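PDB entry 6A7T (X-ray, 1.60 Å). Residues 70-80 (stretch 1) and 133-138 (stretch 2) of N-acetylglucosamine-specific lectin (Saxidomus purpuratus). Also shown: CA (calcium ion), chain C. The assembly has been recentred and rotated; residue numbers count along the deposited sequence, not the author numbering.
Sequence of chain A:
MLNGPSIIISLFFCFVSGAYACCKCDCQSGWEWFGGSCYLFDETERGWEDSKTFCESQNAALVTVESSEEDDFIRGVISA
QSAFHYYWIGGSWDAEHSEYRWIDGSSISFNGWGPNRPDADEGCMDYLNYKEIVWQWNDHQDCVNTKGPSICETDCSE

Stretch 1, residues 70-80: EDDFIRGVISA
Stretch 2 133-138: IVWQWN

From residue 70 the first stretch continues a helix that begins earlier in the chain, held by i to i+4 hydrogen bonds such as Arg 75 N to Asp 71 O (2.9 Å) and Ser 79 N to Arg 75 O (2.9 Å). The second stretch turns a corner at Val 134 and Trp 135, the latter with phi/psi of 53/57°, and Gln 136 to Asn 138 are extended, in a strand that continues later in the chain. The corner faces the helix: the closest CA approach is Arg 75 CA to Trp 135 CA, 6.2 Å, and 318 Å² is buried in total.

Polar contact centres on Arg 75 (chi1 t, chi2 t, chi3 m, chi4 96°). Its CA-to-CB bond points sideways, but the guanidinium reaches the corner and, at its edge, near its plane, donates twice to one carbonyl, Arg 75 NE to Trp 135 O at 2.9 Å and Arg 75 NH2 to Trp 135 O at 2.8 Å. The positive charge is balanced within the helix by a salt bridge from Arg 75 NH2 to Asp 71 OD2 (2.9 Å), the same oxygen accepting from Arg 75 NH1 (3.0 Å), and by a longer one from Arg 75 NH1 to Asp 72 OD1 (3.4 Å). Asp 71 is t, Asp 72 m.

Apolar packing belongs to Trp 135 (chi1 m, chi2 123°), whose CA-to-CB bond points toward the helix. Ile 78 (chi1 p, chi2 t) covers one face, its CG1 3.9 Å from the six-membered ring centroid in a CH-pi contact and its CD1 3.4 Å from Trp 135 CE3. The aliphatic part of Arg 75 adds CG at 3.7 Å from Trp 135 CB.

Water 1 bridges the stretches, donating to Ser 79 O and accepting from Trp 135 NE1, each 3.1 Å away. Ser 79 (chi1 p) turns its OG back to Arg 75 O (2.8 Å).

Away from this interface, Glu 70 (chi1 t, chi2 t) chelates calcium through OE1 (2.4 Å) and OE2 (2.6 Å).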

# COMPACT_ATOMS: atom_id res chain seq x y z
N GLU A 70 1.14 7.79 -5.43
CA GLU A 70 0.20 8.21 -4.35
C GLU A 70 -0.53 9.47 -4.79
O GLU A 70 -1.74 9.65 -4.51
CB GLU A 70 0.95 8.42 -3.03
CG GLU A 70 0.03 8.71 -1.82
CD GLU A 70 0.79 8.90 -0.51
OE1 GLU A 70 0.15 8.82 0.53
OE2 GLU A 70 2.05 9.06 -0.50
N ASP A 71 0.21 10.35 -5.46
CA ASP A 71 -0.34 11.58 -6.00
C ASP A 71 -1.50 11.24 -6.93
O ASP A 71 -2.57 11.85 -6.85
CB ASP A 71 0.74 12.38 -6.70
CG ASP A 71 0.29 13.69 -7.28
OD1 ASP A 71 -0.08 14.58 -6.53
OD2 ASP A 71 0.36 13.81 -8.56
N ASP A 72 -1.29 10.24 -7.78
CA ASP A 72 -2.31 9.85 -8.76
C ASP A 72 -3.55 9.32 -8.04
O ASP A 72 -4.70 9.66 -8.40
CB ASP A 72 -1.73 8.86 -9.79
CG ASP A 72 -0.73 9.46 -10.80
OD1 ASP A 72 -0.63 10.70 -10.91
OD2 ASP A 72 0.01 8.64 -11.48
N PHE A 73 -3.37 8.46 -7.04
CA PHE A 73 -4.43 7.93 -6.27
C PHE A 73 -5.26 9.09 -5.72
O PHE A 73 -6.46 9.09 -5.83
CB PHE A 73 -3.91 7.04 -5.13
CG PHE A 73 -4.94 6.79 -4.07
CD1 PHE A 73 -6.05 6.00 -4.33
CD2 PHE A 73 -4.81 7.40 -2.83
CE1 PHE A 73 -7.03 5.81 -3.36
CE2 PHE A 73 -5.79 7.21 -1.87
CZ PHE A 73 -6.88 6.41 -2.12
N ILE A 74 -4.60 10.05 -5.06
CA ILE A 74 -5.34 11.14 -4.40
C ILE A 74 -6.12 11.92 -5.45
O ILE A 74 -7.30 12.21 -5.24
CB ILE A 74 -4.38 12.03 -3.60
CG1 ILE A 74 -3.81 11.26 -2.41
CG2 ILE A 74 -5.06 13.32 -3.19
CD1 ILE A 74 -2.58 11.87 -1.79
N ARG A 75 -5.45 12.25 -6.57
CA ARG A 75 -6.09 13.01 -7.61
C ARG A 75 -7.32 12.25 -8.11
O ARG A 75 -8.35 12.88 -8.41
CB ARG A 75 -5.11 13.33 -8.74
CG ARG A 75 -5.73 14.28 -9.76
CD ARG A 75 -4.75 14.68 -10.84
NE ARG A 75 -3.65 15.45 -10.32
CZ ARG A 75 -2.46 14.98 -9.99
NH1 ARG A 75 -2.10 13.75 -10.25
NH2 ARG A 75 -1.63 15.81 -9.36
N GLY A 76 -7.19 10.93 -8.26
CA GLY A 76 -8.33 10.07 -8.69
C GLY A 76 -9.58 10.24 -7.86
O GLY A 76 -10.69 10.27 -8.42
N VAL A 77 -9.44 10.38 -6.54
CA VAL A 77 -10.56 10.56 -5.65
C VAL A 77 -11.07 12.01 -5.75
O VAL A 77 -12.27 12.24 -6.03
CB VAL A 77 -10.19 10.18 -4.20
CG1 VAL A 77 -11.35 10.41 -3.25
CG2 VAL A 77 -9.74 8.72 -4.11
N ILE A 78 -10.20 13.01 -5.53
CA ILE A 78 -10.71 14.37 -5.36
C ILE A 78 -11.23 14.94 -6.70
O ILE A 78 -12.12 15.76 -6.70
CB ILE A 78 -9.67 15.26 -4.65
CG1 ILE A 78 -8.41 15.48 -5.47
CG2 ILE A 78 -9.38 14.65 -3.30
CD1 ILE A 78 -7.32 16.20 -4.72
N SER A 79 -10.67 14.52 -7.84
CA SER A 79 -11.08 15.02 -9.19
C SER A 79 -12.47 14.47 -9.57
O SER A 79 -13.10 15.01 -10.50
CB SER A 79 -10.07 14.69 -10.24
OG SER A 79 -10.09 13.30 -10.54
N ALA A 80 -12.95 13.44 -8.86
CA ALA A 80 -14.25 12.78 -9.20
C ALA A 80 -15.44 13.50 -8.54
O ALA A 80 -16.60 13.07 -8.72
CB ALA A 80 -14.23 11.33 -8.78
N ILE A 133 -3.67 25.46 -12.02
CA ILE A 133 -3.37 24.42 -11.03
C ILE A 133 -4.52 23.39 -11.12
O ILE A 133 -5.66 23.69 -10.75
CB ILE A 133 -3.21 25.07 -9.64
CG1 ILE A 133 -2.06 26.08 -9.65
CG2 ILE A 133 -3.06 24.05 -8.54
CD1 ILE A 133 -1.92 26.91 -8.39
N VAL A 134 -4.20 22.20 -11.64
CA VAL A 134 -5.19 21.16 -11.92
C VAL A 134 -4.99 19.99 -10.95
O VAL A 134 -4.33 19.00 -11.29
CB VAL A 134 -5.08 20.70 -13.39
CG1 VAL A 134 -6.19 19.74 -13.77
CG2 VAL A 134 -5.08 21.90 -14.30
N TRP A 135 -5.58 20.11 -9.74
CA TRP A 135 -5.39 19.12 -8.70
C TRP A 135 -3.90 18.88 -8.46
O TRP A 135 -3.37 17.80 -8.56
CB TRP A 135 -6.20 17.85 -8.98
CG TRP A 135 -7.68 18.05 -8.83
CD1 TRP A 135 -8.62 17.80 -9.79
CD2 TRP A 135 -8.38 18.58 -7.70
NE1 TRP A 135 -9.86 18.09 -9.31
CE2 TRP A 135 -9.76 18.60 -8.05
CE3 TRP A 135 -8.01 19.03 -6.42
CZ2 TRP A 135 -10.74 19.00 -7.15
CZ3 TRP A 135 -8.99 19.47 -5.56
CH2 TRP A 135 -10.34 19.49 -5.94
N GLN A 136 -3.21 19.99 -8.12
CA GLN A 136 -1.79 20.01 -7.80
C GLN A 136 -1.64 20.85 -6.53
O GLN A 136 -2.58 21.57 -6.10
CB GLN A 136 -1.00 20.57 -8.98
CG GLN A 136 -0.96 19.65 -10.18
CD GLN A 136 -0.45 20.39 -11.39
OE1 GLN A 136 -1.00 21.42 -11.81
NE2 GLN A 136 0.64 19.91 -11.90
N TRP A 137 -0.44 20.88 -5.98
CA TRP A 137 -0.27 21.56 -4.69
C TRP A 137 -0.17 23.08 -4.83
O TRP A 137 0.40 23.58 -5.81
CB TRP A 137 0.94 21.01 -3.92
CG TRP A 137 1.09 19.54 -3.86
CD1 TRP A 137 0.11 18.60 -3.84
CD2 TRP A 137 2.33 18.84 -3.73
NE1 TRP A 137 0.66 17.37 -3.78
CE2 TRP A 137 2.02 17.48 -3.71
CE3 TRP A 137 3.67 19.24 -3.68
CZ2 TRP A 137 2.98 16.49 -3.62
CZ3 TRP A 137 4.63 18.25 -3.65
CH2 TRP A 137 4.31 16.91 -3.55
N ASN A 138 -0.76 23.83 -3.88
CA ASN A 138 -0.69 25.28 -3.77
C ASN A 138 -0.35 25.62 -2.30
O ASN A 138 -0.67 24.82 -1.38
CB ASN A 138 -2.01 25.98 -4.07
CG ASN A 138 -1.87 27.47 -4.11
OD1 ASN A 138 -0.88 27.94 -4.64
ND2 ASN A 138 -2.82 28.20 -3.54
CA CA C . 1.94 8.94 2.14
O HOH W 1 -12.22 17.89 -11.25
O HOH W 2 2.73 6.65 1.60
O HOH W 3 3.10 8.37 4.27